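Local coordinates for protein farnesyl diphosphate phosphatase YisP (Bacillus subtilis subsp. subtilis, PDB 3WE9) that hydrolyses farnesyl diphosphate to farnesol and diphosphate, a reaction that supports biofilm formation, at residues 89-92 and 97-100; 108-113 and 170-175; 148-153 and 216-221; 183-188 and 205-210. One frame throughout, in Å; residues are numbered along the deposited sequence.

Contact 1: residues 89-92 and 97-100; sequences HAYR and ESEP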
loop_
_atom_site.group_PDB
_atom_site.type_symbol
_atom_site.label_atom_id
_atom_site.label_comp_id
_atom_site.label_asym_id
_atom_site.label_seq_id
_atom_site.Cartn_x
_atom_site.Cartn_y
_atom_site.Cartn_z
ATOM N N HIS A 89 -20.501 8.601 1.248
ATOM C CA HIS A 89 -20.559 9.199 2.573
ATOM C C HIS A 89 -19.173 9.706 2.963
ATOM O O HIS A 89 -19.020 10.842 3.419
ATOM C CB HIS A 89 -21.031 8.183 3.614
ATOM C CG HIS A 89 -21.022 8.719 5.012
ATOM N ND1 HIS A 89 -22.052 9.478 5.528
ATOM C CD2 HIS A 89 -20.085 8.647 5.986
ATOM C CE1 HIS A 89 -21.748 9.849 6.758
ATOM N NE2 HIS A 89 -20.560 9.359 7.061
ATOM N N ALA A 90 -18.167 8.849 2.796
ATOM C CA ALA A 90 -16.790 9.205 3.131
ATOM C C ALA A 90 -16.343 10.404 2.302
ATOM O O ALA A 90 -15.698 11.328 2.801
ATOM C CB ALA A 90 -15.869 8.024 2.868
ATOM N N TYR A 91 -16.704 10.378 1.026
ATOM C CA TYR A 91 -16.355 11.437 0.095
ATOM C C TYR A 91 -16.890 12.795 0.550
ATOM O O TYR A 91 -16.174 13.800 0.537
ATOM C CB TYR A 91 -16.923 11.103 -1.282
ATOM C CG TYR A 91 -16.367 11.952 -2.395
ATOM C CD1 TYR A 91 -15.180 11.601 -3.035
ATOM C CD2 TYR A 91 -17.021 13.112 -2.804
ATOM C CE1 TYR A 91 -14.656 12.382 -4.059
ATOM C CE2 TYR A 91 -16.507 13.904 -3.825
ATOM C CZ TYR A 91 -15.325 13.531 -4.450
ATOM O OH TYR A 91 -14.817 14.304 -5.470
ATOM N N ARG A 92 -18.158 12.814 0.949
ATOM C CA ARG A 92 -18.809 14.039 1.394
ATOM C C ARG A 92 -18.384 14.467 2.795
ATOM O O ARG A 92 -18.342 15.656 3.110
ATOM C CB ARG A 92 -20.328 13.854 1.354
ATOM C CG ARG A 92 -20.914 13.762 -0.048
ATOM C CD ARG A 92 -22.361 13.304 0.010
ATOM N NE ARG A 92 -22.998 13.817 1.213
ATOM C CZ ARG A 92 -23.464 13.055 2.198
ATOM N NH1 ARG A 92 -23.378 11.734 2.128
ATOM N NH2 ARG A 92 -23.989 13.626 3.269
ATOM N N GLU A 97 -10.797 14.122 -2.827
ATOM C CA GLU A 97 -10.567 14.575 -4.197
ATOM C C GLU A 97 -10.748 13.450 -5.210
ATOM O O GLU A 97 -10.321 12.319 -4.979
ATOM C CB GLU A 97 -9.162 15.154 -4.319
ATOM C CG GLU A 97 -8.867 16.236 -3.306
ATOM C CD GLU A 97 -7.582 16.964 -3.615
ATOM O OE1 GLU A 97 -6.533 16.293 -3.753
ATOM O OE2 GLU A 97 -7.624 18.209 -3.723
ATOM N N SER A 98 -11.371 13.773 -6.340
ATOM C CA SER A 98 -11.638 12.787 -7.385
ATOM C C SER A 98 -10.429 12.335 -8.209
ATOM O O SER A 98 -10.355 11.179 -8.616
ATOM C CB SER A 98 -12.728 13.315 -8.331
ATOM O OG SER A 98 -12.316 14.511 -8.971
ATOM N N GLU A 99 -9.486 13.240 -8.449
ATOM C CA GLU A 99 -8.300 12.931 -9.257
ATOM C C GLU A 99 -7.562 11.626 -8.918
ATOM O O GLU A 99 -7.429 10.745 -9.771
ATOM C CB GLU A 99 -7.308 14.100 -9.208
ATOM C CG GLU A 99 -7.754 15.366 -9.948
ATOM C CD GLU A 99 -9.047 15.955 -9.406
ATOM O OE1 GLU A 99 -9.171 16.093 -8.168
ATOM O OE2 GLU A 99 -9.935 16.292 -10.220
ATOM N N PRO A 100 -7.070 11.479 -7.676
ATOM C CA PRO A 100 -6.360 10.240 -7.330
ATOM C C PRO A 100 -7.163 8.960 -7.578
ATOM O O PRO A 100 -6.596 7.919 -7.918
ATOM C CB PRO A 100 -6.005 10.441 -5.855
ATOM C CG PRO A 100 -7.076 11.377 -5.362
ATOM C CD PRO A 100 -7.193 12.361 -6.502
#

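Contact 2: residues 108-113 and 170-175; sequences QKEDAK and TDQQKN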
loop_
_atom_site.group_PDB
_atom_site.type_symbol
_atom_site.label_atom_id
_atom_site.label_comp_id
_atom_site.label_asym_id
_atom_site.label_seq_id
_atom_site.Cartn_x
_atom_site.Cartn_y
_atom_site.Cartn_z
ATOM N N GLN A 108 -5.020 0.572 -13.604
ATOM C CA GLN A 108 -5.351 -0.848 -13.575
ATOM C C GLN A 108 -5.360 -1.436 -14.983
ATOM O O GLN A 108 -5.252 -2.647 -15.141
ATOM C CB GLN A 108 -6.700 -1.081 -12.875
ATOM C CG GLN A 108 -6.667 -0.744 -11.387
ATOM C CD GLN A 108 -5.471 -1.363 -10.695
ATOM O OE1 GLN A 108 -5.194 -2.543 -10.866
ATOM N NE2 GLN A 108 -4.759 -0.570 -9.911
ATOM N N LYS A 109 -5.528 -0.595 -16.003
ATOM C CA LYS A 109 -5.482 -1.100 -17.379
ATOM C C LYS A 109 -3.981 -1.436 -17.446
ATOM O O LYS A 109 -3.147 -0.577 -17.147
ATOM C CB LYS A 109 -5.847 0.009 -18.382
ATOM C CG LYS A 109 -6.958 0.953 -17.907
ATOM C CD LYS A 109 -8.330 0.295 -17.957
ATOM C CE LYS A 109 -9.432 1.297 -17.595
ATOM N NZ LYS A 109 -9.378 2.529 -18.434
ATOM N N GLU A 110 -3.621 -2.662 -17.819
ATOM C CA GLU A 110 -2.209 -3.006 -17.816
ATOM C C GLU A 110 -1.358 -3.018 -19.062
ATOM O O GLU A 110 -1.561 -2.278 -20.039
ATOM C CB GLU A 110 -1.982 -4.333 -17.058
ATOM C CG GLU A 110 -3.204 -5.213 -16.910
ATOM C CD GLU A 110 -3.159 -6.086 -15.676
ATOM O OE1 GLU A 110 -2.426 -7.112 -15.697
ATOM O OE2 GLU A 110 -3.860 -5.746 -14.675
ATOM N N ASP A 111 -0.363 -3.884 -18.957
ATOM C CA ASP A 111 0.647 -4.095 -19.962
ATOM C C ASP A 111 1.218 -5.466 -19.649
ATOM O O ASP A 111 1.677 -5.721 -18.536
ATOM C CB ASP A 111 1.710 -3.004 -19.824
ATOM C CG ASP A 111 3.067 -3.445 -20.281
ATOM O OD1 ASP A 111 3.182 -4.063 -21.372
ATOM O OD2 ASP A 111 4.050 -3.150 -19.553
ATOM N N ALA A 112 1.170 -6.362 -20.627
ATOM C CA ALA A 112 1.690 -7.708 -20.423
ATOM C C ALA A 112 3.191 -7.737 -20.690
ATOM O O ALA A 112 3.811 -8.798 -20.641
ATOM C CB ALA A 112 0.974 -8.715 -21.332
ATOM N N LYS A 113 3.768 -6.570 -20.968
ATOM C CA LYS A 113 5.189 -6.474 -21.236
ATOM C C LYS A 113 5.967 -6.107 -19.992
ATOM O O LYS A 113 5.512 -5.322 -19.165
ATOM C CB LYS A 113 5.460 -5.451 -22.346
ATOM C CG LYS A 113 4.723 -5.749 -23.629
ATOM C CD LYS A 113 5.285 -4.969 -24.795
ATOM C CE LYS A 113 4.828 -5.581 -26.106
ATOM N NZ LYS A 113 5.655 -5.101 -27.243
ATOM N N THR A 170 3.745 -15.043 -9.821
ATOM C CA THR A 170 3.146 -15.084 -11.158
ATOM C C THR A 170 3.929 -14.283 -12.198
ATOM O O THR A 170 4.788 -13.473 -11.852
ATOM C CB THR A 170 1.718 -14.523 -11.140
ATOM O OG1 THR A 170 1.770 -13.122 -10.852
ATOM C CG2 THR A 170 0.876 -15.225 -10.082
ATOM N N ASP A 171 3.614 -14.499 -13.477
ATOM C CA ASP A 171 4.296 -13.780 -14.543
ATOM C C ASP A 171 3.968 -12.295 -14.485
ATOM O O ASP A 171 4.800 -11.459 -14.817
ATOM C CB ASP A 171 3.917 -14.335 -15.922
ATOM C CG ASP A 171 4.486 -15.723 -16.173
ATOM O OD1 ASP A 171 5.539 -16.057 -15.585
ATOM O OD2 ASP A 171 3.890 -16.473 -16.976
ATOM N N GLN A 172 2.750 -11.973 -14.061
ATOM C CA GLN A 172 2.325 -10.582 -13.951
ATOM C C GLN A 172 3.196 -9.850 -12.933
ATOM O O GLN A 172 3.574 -8.698 -13.136
ATOM C CB GLN A 172 0.860 -10.507 -13.520
ATOM C CG GLN A 172 0.337 -9.086 -13.368
ATOM C CD GLN A 172 -1.167 -9.035 -13.170
ATOM O OE1 GLN A 172 -1.935 -9.475 -14.032
ATOM N NE2 GLN A 172 -1.598 -8.497 -12.033
ATOM N N GLN A 173 3.520 -10.530 -11.836
ATOM C CA GLN A 173 4.354 -9.930 -10.801
ATOM C C GLN A 173 5.811 -9.876 -11.273
ATOM O O GLN A 173 6.500 -8.871 -11.069
ATOM C CB GLN A 173 4.212 -10.734 -9.503
ATOM C CG GLN A 173 2.757 -10.798 -9.019
ATOM C CD GLN A 173 2.541 -11.726 -7.833
ATOM O OE1 GLN A 173 2.963 -12.879 -7.844
ATOM N NE2 GLN A 173 1.861 -11.220 -6.806
ATOM N N LYS A 174 6.269 -10.947 -11.922
ATOM C CA LYS A 174 7.633 -11.010 -12.437
ATOM C C LYS A 174 7.859 -9.926 -13.493
ATOM O O LYS A 174 8.966 -9.410 -13.636
ATOM C CB LYS A 174 7.915 -12.387 -13.054
ATOM C CG LYS A 174 7.974 -13.538 -12.051
ATOM C CD LYS A 174 8.363 -14.831 -12.764
ATOM C CE LYS A 174 8.632 -15.970 -11.794
ATOM N NZ LYS A 174 7.414 -16.358 -11.036
ATOM N N ASN A 175 6.799 -9.581 -14.219
ATOM C CA ASN A 175 6.877 -8.556 -15.262
ATOM C C ASN A 175 7.218 -7.166 -14.738
ATOM O O ASN A 175 7.713 -6.320 -15.484
ATOM C CB ASN A 175 5.553 -8.471 -16.027
ATOM C CG ASN A 175 5.457 -9.484 -17.148
ATOM O OD1 ASN A 175 4.402 -9.651 -17.756
ATOM N ND2 ASN A 175 6.561 -10.159 -17.434
#

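Contact 3: residues 148-153 and 216-221; sequences LKQAAV and LEECQD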
loop_
_atom_site.group_PDB
_atom_site.type_symbol
_atom_site.label_atom_id
_atom_site.label_comp_id
_atom_site.label_asym_id
_atom_site.label_seq_id
_atom_site.Cartn_x
_atom_site.Cartn_y
_atom_site.Cartn_z
ATOM N N LEU A 148 1.945 17.698 4.544
ATOM C CA LEU A 148 1.959 16.237 4.649
ATOM C C LEU A 148 1.636 15.473 3.361
ATOM O O LEU A 148 1.683 14.240 3.338
ATOM C CB LEU A 148 0.977 15.801 5.743
ATOM C CG LEU A 148 1.299 16.195 7.188
ATOM C CD1 LEU A 148 0.092 15.944 8.070
ATOM C CD2 LEU A 148 2.502 15.404 7.673
ATOM N N LYS A 149 1.302 16.199 2.299
ATOM C CA LYS A 149 0.960 15.585 1.019
ATOM C C LYS A 149 2.076 14.687 0.492
ATOM O O LYS A 149 1.835 13.544 0.104
ATOM C CB LYS A 149 0.645 16.676 -0.005
ATOM C CG LYS A 149 0.300 16.187 -1.406
ATOM C CD LYS A 149 0.162 17.389 -2.341
ATOM C CE LYS A 149 0.104 16.990 -3.808
ATOM N NZ LYS A 149 -1.214 16.459 -4.226
ATOM N N GLN A 150 3.296 15.216 0.476
ATOM C CA GLN A 150 4.459 14.474 -0.000
ATOM C C GLN A 150 4.651 13.190 0.812
ATOM O O GLN A 150 4.945 12.127 0.255
ATOM C CB GLN A 150 5.708 15.353 0.107
ATOM C CG GLN A 150 6.982 14.717 -0.411
ATOM C CD GLN A 150 8.197 15.598 -0.180
ATOM O OE1 GLN A 150 8.247 16.740 -0.644
ATOM N NE2 GLN A 150 9.183 15.072 0.540
ATOM N N ALA A 151 4.471 13.293 2.128
ATOM C CA ALA A 151 4.631 12.146 3.015
ATOM C C ALA A 151 3.575 11.070 2.773
ATOM O O ALA A 151 3.872 9.877 2.838
ATOM C CB ALA A 151 4.585 12.601 4.468
ATOM N N ALA A 152 2.344 11.496 2.511
ATOM C CA ALA A 152 1.248 10.564 2.259
ATOM C C ALA A 152 1.481 9.806 0.950
ATOM O O ALA A 152 1.323 8.588 0.887
ATOM C CB ALA A 152 -0.079 11.323 2.195
ATOM N N VAL A 153 1.852 10.532 -0.097
ATOM C CA VAL A 153 2.107 9.912 -1.389
ATOM C C VAL A 153 3.301 8.963 -1.283
ATOM O O VAL A 153 3.262 7.841 -1.795
ATOM C CB VAL A 153 2.382 10.980 -2.477
ATOM C CG1 VAL A 153 2.814 10.308 -3.776
ATOM C CG2 VAL A 153 1.119 11.816 -2.712
ATOM N N LEU A 216 9.917 5.411 2.556
ATOM C CA LEU A 216 9.456 5.199 3.929
ATOM C C LEU A 216 10.100 6.203 4.885
ATOM O O LEU A 216 9.411 6.859 5.664
ATOM C CB LEU A 216 9.782 3.770 4.384
ATOM C CG LEU A 216 9.033 2.616 3.693
ATOM C CD1 LEU A 216 9.636 1.284 4.114
ATOM C CD2 LEU A 216 7.552 2.673 4.036
ATOM N N GLU A 217 11.424 6.322 4.817
ATOM C CA GLU A 217 12.172 7.243 5.672
ATOM C C GLU A 217 11.658 8.674 5.502
ATOM O O GLU A 217 11.640 9.466 6.445
ATOM C CB GLU A 217 13.662 7.165 5.324
ATOM C CG GLU A 217 14.591 7.921 6.272
ATOM C CD GLU A 217 14.349 7.580 7.738
ATOM O OE1 GLU A 217 14.073 6.399 8.041
ATOM O OE2 GLU A 217 14.441 8.495 8.589
ATOM N N GLU A 218 11.234 8.984 4.285
ATOM C CA GLU A 218 10.701 10.294 3.933
ATOM C C GLU A 218 9.431 10.581 4.730
ATOM O O GLU A 218 9.220 11.691 5.219
ATOM C CB GLU A 218 10.397 10.303 2.439
ATOM C CG GLU A 218 10.156 11.644 1.814
ATOM C CD GLU A 218 10.306 11.566 0.311
ATOM O OE1 GLU A 218 9.299 11.727 -0.408
ATOM O OE2 GLU A 218 11.445 11.321 -0.149
ATOM N N CYS A 219 8.579 9.570 4.855
ATOM C CA CYS A 219 7.339 9.725 5.604
ATOM C C CYS A 219 7.664 9.725 7.092
ATOM O O CYS A 219 7.000 10.384 7.887
ATOM C CB CYS A 219 6.372 8.584 5.286
ATOM S SG CYS A 219 4.805 8.688 6.183
ATOM N N GLN A 220 8.693 8.968 7.456
ATOM C CA GLN A 220 9.134 8.875 8.844
ATOM C C GLN A 220 9.550 10.258 9.337
ATOM O O GLN A 220 9.224 10.651 10.459
ATOM C CB GLN A 220 10.315 7.906 8.956
ATOM C CG GLN A 220 10.882 7.744 10.362
ATOM C CD GLN A 220 9.948 6.992 11.296
ATOM O OE1 GLN A 220 9.453 5.913 10.961
ATOM N NE2 GLN A 220 9.711 7.554 12.481
ATOM N N ASP A 221 10.260 10.998 8.488
ATOM C CA ASP A 221 10.714 12.339 8.854
ATOM C C ASP A 221 9.547 13.305 9.081
ATOM O O ASP A 221 9.662 14.249 9.864
ATOM C CB ASP A 221 11.628 12.931 7.773
ATOM C CG ASP A 221 12.921 12.159 7.597
ATOM O OD1 ASP A 221 13.436 11.594 8.587
ATOM O OD2 ASP A 221 13.433 12.136 6.457
#

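Contact 4: residues 183-188 and 205-210; sequences QQFGYT and WEYIAF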
loop_
_atom_site.group_PDB
_atom_site.type_symbol
_atom_site.label_atom_id
_atom_site.label_comp_id
_atom_site.label_asym_id
_atom_site.label_seq_id
_atom_site.Cartn_x
_atom_site.Cartn_y
_atom_site.Cartn_z
ATOM N N GLN A 183 19.685 -6.299 -15.628
ATOM C CA GLN A 183 20.891 -6.253 -16.454
ATOM C C GLN A 183 22.102 -5.719 -15.704
ATOM O O GLN A 183 23.224 -6.154 -15.941
ATOM C CB GLN A 183 20.642 -5.400 -17.705
ATOM C CG GLN A 183 21.824 -5.368 -18.677
ATOM C CD GLN A 183 21.516 -4.607 -19.962
ATOM O OE1 GLN A 183 21.169 -3.425 -19.933
ATOM N NE2 GLN A 183 21.642 -5.289 -21.097
ATOM N N GLN A 184 21.862 -4.765 -14.812
ATOM C CA GLN A 184 22.905 -4.158 -13.993
ATOM C C GLN A 184 23.670 -5.219 -13.210
ATOM O O GLN A 184 24.892 -5.155 -13.083
ATOM C CB GLN A 184 22.283 -3.208 -12.960
ATOM C CG GLN A 184 22.106 -1.763 -13.364
ATOM C CD GLN A 184 21.202 -1.003 -12.400
ATOM O OE1 GLN A 184 21.214 -1.238 -11.188
ATOM N NE2 GLN A 184 20.413 -0.087 -12.938
ATOM N N PHE A 185 22.924 -6.180 -12.669
ATOM C CA PHE A 185 23.489 -7.226 -11.832
ATOM C C PHE A 185 23.657 -8.600 -12.477
ATOM O O PHE A 185 24.094 -9.540 -11.821
ATOM C CB PHE A 185 22.642 -7.334 -10.555
ATOM C CG PHE A 185 22.491 -6.023 -9.827
ATOM C CD1 PHE A 185 23.615 -5.355 -9.332
ATOM C CD2 PHE A 185 21.239 -5.430 -9.684
ATOM C CE1 PHE A 185 23.489 -4.107 -8.707
ATOM C CE2 PHE A 185 21.098 -4.184 -9.062
ATOM C CZ PHE A 185 22.230 -3.520 -8.572
ATOM N N GLY A 186 23.314 -8.715 -13.756
ATOM C CA GLY A 186 23.462 -9.985 -14.445
ATOM C C GLY A 186 22.392 -11.028 -14.162
ATOM O O GLY A 186 22.654 -12.226 -14.283
ATOM N N TYR A 187 21.194 -10.591 -13.779
ATOM C CA TYR A 187 20.101 -11.520 -13.517
ATOM C C TYR A 187 19.394 -11.713 -14.852
ATOM O O TYR A 187 18.884 -10.757 -15.441
ATOM C CB TYR A 187 19.129 -10.946 -12.476
ATOM C CG TYR A 187 18.127 -11.964 -11.968
ATOM C CD1 TYR A 187 18.556 -13.152 -11.371
ATOM C CD2 TYR A 187 16.753 -11.748 -12.092
ATOM C CE1 TYR A 187 17.639 -14.099 -10.911
ATOM C CE2 TYR A 187 15.829 -12.689 -11.635
ATOM C CZ TYR A 187 16.284 -13.865 -11.048
ATOM O OH TYR A 187 15.379 -14.809 -10.609
ATOM N N THR A 188 19.349 -12.955 -15.320
ATOM C CA THR A 188 18.759 -13.260 -16.623
ATOM C C THR A 188 17.265 -13.539 -16.680
ATOM O O THR A 188 16.651 -13.900 -15.684
ATOM C CB THR A 188 19.471 -14.472 -17.237
ATOM O OG1 THR A 188 19.184 -15.632 -16.441
ATOM C CG2 THR A 188 20.971 -14.248 -17.248
ATOM N N TRP A 205 16.782 -7.257 -6.130
ATOM C CA TRP A 205 15.742 -7.041 -5.134
ATOM C C TRP A 205 16.126 -5.930 -4.155
ATOM O O TRP A 205 15.319 -5.055 -3.865
ATOM C CB TRP A 205 15.490 -8.344 -4.366
ATOM C CG TRP A 205 14.291 -8.324 -3.481
ATOM C CD1 TRP A 205 13.033 -8.762 -3.792
ATOM C CD2 TRP A 205 14.238 -7.884 -2.116
ATOM N NE1 TRP A 205 12.201 -8.629 -2.704
ATOM C CE2 TRP A 205 12.912 -8.091 -1.664
ATOM C CE3 TRP A 205 15.179 -7.336 -1.236
ATOM C CZ2 TRP A 205 12.506 -7.773 -0.359
ATOM C CZ3 TRP A 205 14.773 -7.018 0.070
ATOM C CH2 TRP A 205 13.447 -7.238 0.489
ATOM N N GLU A 206 17.354 -5.975 -3.646
ATOM C CA GLU A 206 17.815 -4.968 -2.694
ATOM C C GLU A 206 17.918 -3.575 -3.323
ATOM O O GLU A 206 17.705 -2.564 -2.656
ATOM C CB GLU A 206 19.165 -5.383 -2.094
ATOM C CG GLU A 206 19.098 -6.595 -1.143
ATOM C CD GLU A 206 18.285 -6.327 0.125
ATOM O OE1 GLU A 206 17.965 -5.151 0.395
ATOM O OE2 GLU A 206 17.971 -7.293 0.861
ATOM N N TYR A 207 18.232 -3.525 -4.611
ATOM C CA TYR A 207 18.344 -2.242 -5.301
ATOM C C TYR A 207 16.981 -1.550 -5.300
ATOM O O TYR A 207 16.892 -0.337 -5.100
ATOM C CB TYR A 207 18.832 -2.447 -6.738
ATOM C CG TYR A 207 19.287 -1.173 -7.424
ATOM C CD1 TYR A 207 20.526 -0.602 -7.126
ATOM C CD2 TYR A 207 18.486 -0.548 -8.378
ATOM C CE1 TYR A 207 20.958 0.562 -7.767
ATOM C CE2 TYR A 207 18.905 0.617 -9.025
ATOM C CZ TYR A 207 20.144 1.164 -8.716
ATOM O OH TYR A 207 20.573 2.297 -9.368
ATOM N N ILE A 208 15.922 -2.329 -5.522
ATOM C CA ILE A 208 14.559 -1.803 -5.531
ATOM C C ILE A 208 14.099 -1.540 -4.090
ATOM O O ILE A 208 13.424 -0.546 -3.816
ATOM C CB ILE A 208 13.584 -2.804 -6.221
ATOM C CG1 ILE A 208 14.046 -3.054 -7.662
ATOM C CG2 ILE A 208 12.149 -2.259 -6.213
ATOM C CD1 ILE A 208 13.304 -4.183 -8.363
ATOM N N ALA A 209 14.479 -2.425 -3.166
ATOM C CA ALA A 209 14.099 -2.255 -1.760
ATOM C C ALA A 209 14.716 -0.961 -1.201
ATOM O O ALA A 209 14.131 -0.296 -0.338
ATOM C CB ALA A 209 14.566 -3.469 -0.932
ATOM N N PHE A 210 15.898 -0.611 -1.702
ATOM C CA PHE A 210 16.590 0.608 -1.277
ATOM C C PHE A 210 15.699 1.829 -1.544
ATOM O O PHE A 210 15.589 2.730 -0.706
ATOM C CB PHE A 210 17.915 0.753 -2.035
ATOM C CG PHE A 210 18.766 1.890 -1.553
ATOM C CD1 PHE A 210 19.666 1.711 -0.507
ATOM C CD2 PHE A 210 18.651 3.150 -2.130
ATOM C CE1 PHE A 210 20.441 2.772 -0.039
ATOM C CE2 PHE A 210 19.422 4.222 -1.669
ATOM C CZ PHE A 210 20.317 4.028 -0.622
HETATM O O HOH W 1 18.769 1.978 -12.318
#

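Contact 1: residues 89-92 and 97-100
Tyr91 meets Ser98 through van der Waals contact alone, with no hydrogen bond joining residues 89-92 to 97-100. The phenol reaches out from helix 84-94 and its hydroxyl does all the touching: Tyr91 OH lies 3.6 Å from Ser98 N and 3.7 Å from Ser98 CB. The amide nitrogen of Ser98 sits at the rim of the ring, near its plane, so the hydroxyl end of the phenol abuts the backbone. Tyr91 CG stands anti to the backbone N (chi1 -167°), which lets the rigid ring span most of the gap between two backbones whose nearest CA atoms, of Tyr91 and Glu97, are 7.9 Å apart. A long side chain with a polar end suits a place where the side chain crosses such a distance at the surface. The carbonyl carbon of Glu97 also approaches obliquely, while Glu97, an exposed residue, has its CB directed away from helix 84-94, as suits a charged group at the surface.

The polar interaction lies within the second segment. Ser98 OG gives a weak hydrogen bond of 3.2 Å to Glu99 OE2, and it stays 4.3 Å from Tyr91 OH. Serine is small enough to let the phenol come up to its backbone.

Further in, Ala90 packs on Tyr15 of helix 6-25, and Pro100 on Leu134 and Met135 of helix 118-140. The short turn and the aromatic side chain bridging it form a corner between consecutive helices 84-94 and 98-107 of the all-helical squalene/phytoene synthase fold.

Contact 2: residues 108-113 and 170-175
Ala112 and Gln172 face each other with CA atoms 7.1 Å apart, and Lys113 and Asn175 with CA atoms 6.5 Å apart, as an irregular loop passes beside the short helix 171-174.

Two side-chain amides reach across to the loop. Glu110, with its chain extended beyond CG, brings OE1 to 3.4 Å from Gln172 CD, and the two side chains cross at about a right angle with carboxylate and amide planes 72° apart. Gln172 gets there because its CG is anti to the backbone N (chi1 179°) and the rest of the chain runs on extended. Asn175 leads its amide toward the loop, where its CG lies 3.9 Å from Ala112 O. Both amides are probably turned over in the model, so which of their atoms faces the loop is uncertain; an amide suits either place, since it can offer a donor or an acceptor. The backbone of Asn175 is also hydrogen-bonded to Tyr115.

The helix start is better defined. Thr170 is its N-cap and forms a capping box with Gln173: Gln173 N donates to Thr170 OG1 over 3.3 Å, and Thr170 N donates to Gln173 OE1 over 3.0 Å, tilted 15° from the carbonyl plane. Threonine suits the cap because its short hydroxyl reaches back to Gln173 N, which otherwise has a weak bond to Thr170 O.

Asp167 and Asp171 are spaced as in a DXXXD motif, the kind that in squalene and phytoene synthases binds diphosphate through magnesium; this helix start probably belongs to an equivalent site, with residues 108-113 passing near it.

Contact 3: residues 148-153 and 216-221
Ala151 and Cys219 bring helices 145-165 and 199-221 unusually close, with CA atoms only 4.5 Å apart. The apolar contact is between small side chains, Ala151 CB lying 4.3 Å from Cys219 SG and 4.1 Å from Cys219 CA. Separately, Cys219 SG, anti to its backbone N (chi1 180°), meets the facing backbone, 3.7 Å from Ala151 O. Alanine and cysteine suit backbones this near because both are small. Helix 145-165 is kinked here, for the N atoms of Gln150 and Ala151 have no bond to the preceding turn.

Polar side chains flank this seam toward the surface. Gln150 and Glu218 are both extended beyond CG and cross at about a right angle, with Gln150 NE2 3.5 Å from Glu218 OE1. The firmer partner of that oxygen is Ser154 OG, hydrogen-bonded to it and also to Gln150 O. Replacing Glu218 by an alanine would probably leave Ser154 without its carboxylate mate and open a gap beside the Gln150 amide.

Helix 228-250 packs against the second segment, with Val234 on Cys219 and Leu238 on Leu216, while helix 118-140 packs on the first, where Leu137 meets Ala152.

Contact 4: residues 183-188 and 205-210
Phe185 drives the edge of its ring toward the face of Tyr207, an offset edge-to-face pair with centroids 5.6 Å apart and planes at 64°. This is the tight part of the contact. Phe185 CZ comes to 3.7 Å from Tyr207 CD1, and Phe185 CE2 is equally near Tyr207 CB, so the aromatic rim rests where the tyrosine ring joins its chain. Phe185 CG lies beside the backbone N and anti to the carbonyl carbon (chi1 -54°), a setting that aims the ring at helix 199-221. An alanine in place of Phe185 would probably leave the inner part of the Tyr207 ring without its aromatic neighbour and give that ring more freedom to turn.

The solvent side is looser and polar. Gln184 OE1 stands 3.6 Å above one face of Tyr207, offset toward the rim, with the amide nearly perpendicular to the ring. Gln184 NE2 donates to a water over 2.7 Å, and the same water reaches Tyr207 OH through a weak 3.5 Å bond. A tyrosine suits this edge because its ring packs while its hydroxyl meets water.

Gly186, with positive phi, is the C-prime residue of a Schellman motif that ends helix 179-185. Phe185 also rests on Met203 and Thr204 of helix 199-221, Val181 touches Tyr207, and Trp205 packs on Leu245 and Ile248 of helix 228-250.

Contact 3 alone has buried residues among those that touch; contacts 1, 2 and 4 are surface contacts, and their chemistry follows. Small side chains let backbones nearly meet in contact 3, whereas contacts 1 and 4 bridge wider gaps with aromatic rings and contact 2 uses amides and a carboxylate. Contacts 3 and 4 both hold helix 199-221, with contact 4 nested inside the loop closed by contact 3 and their centres 25 Å apart. Helices 171-174 and 179-185, used by contacts 2 and 4, follow each other in the chain. Contacts 1 and 4, with centres 38 Å apart, lie on opposite sides of the chain's centre.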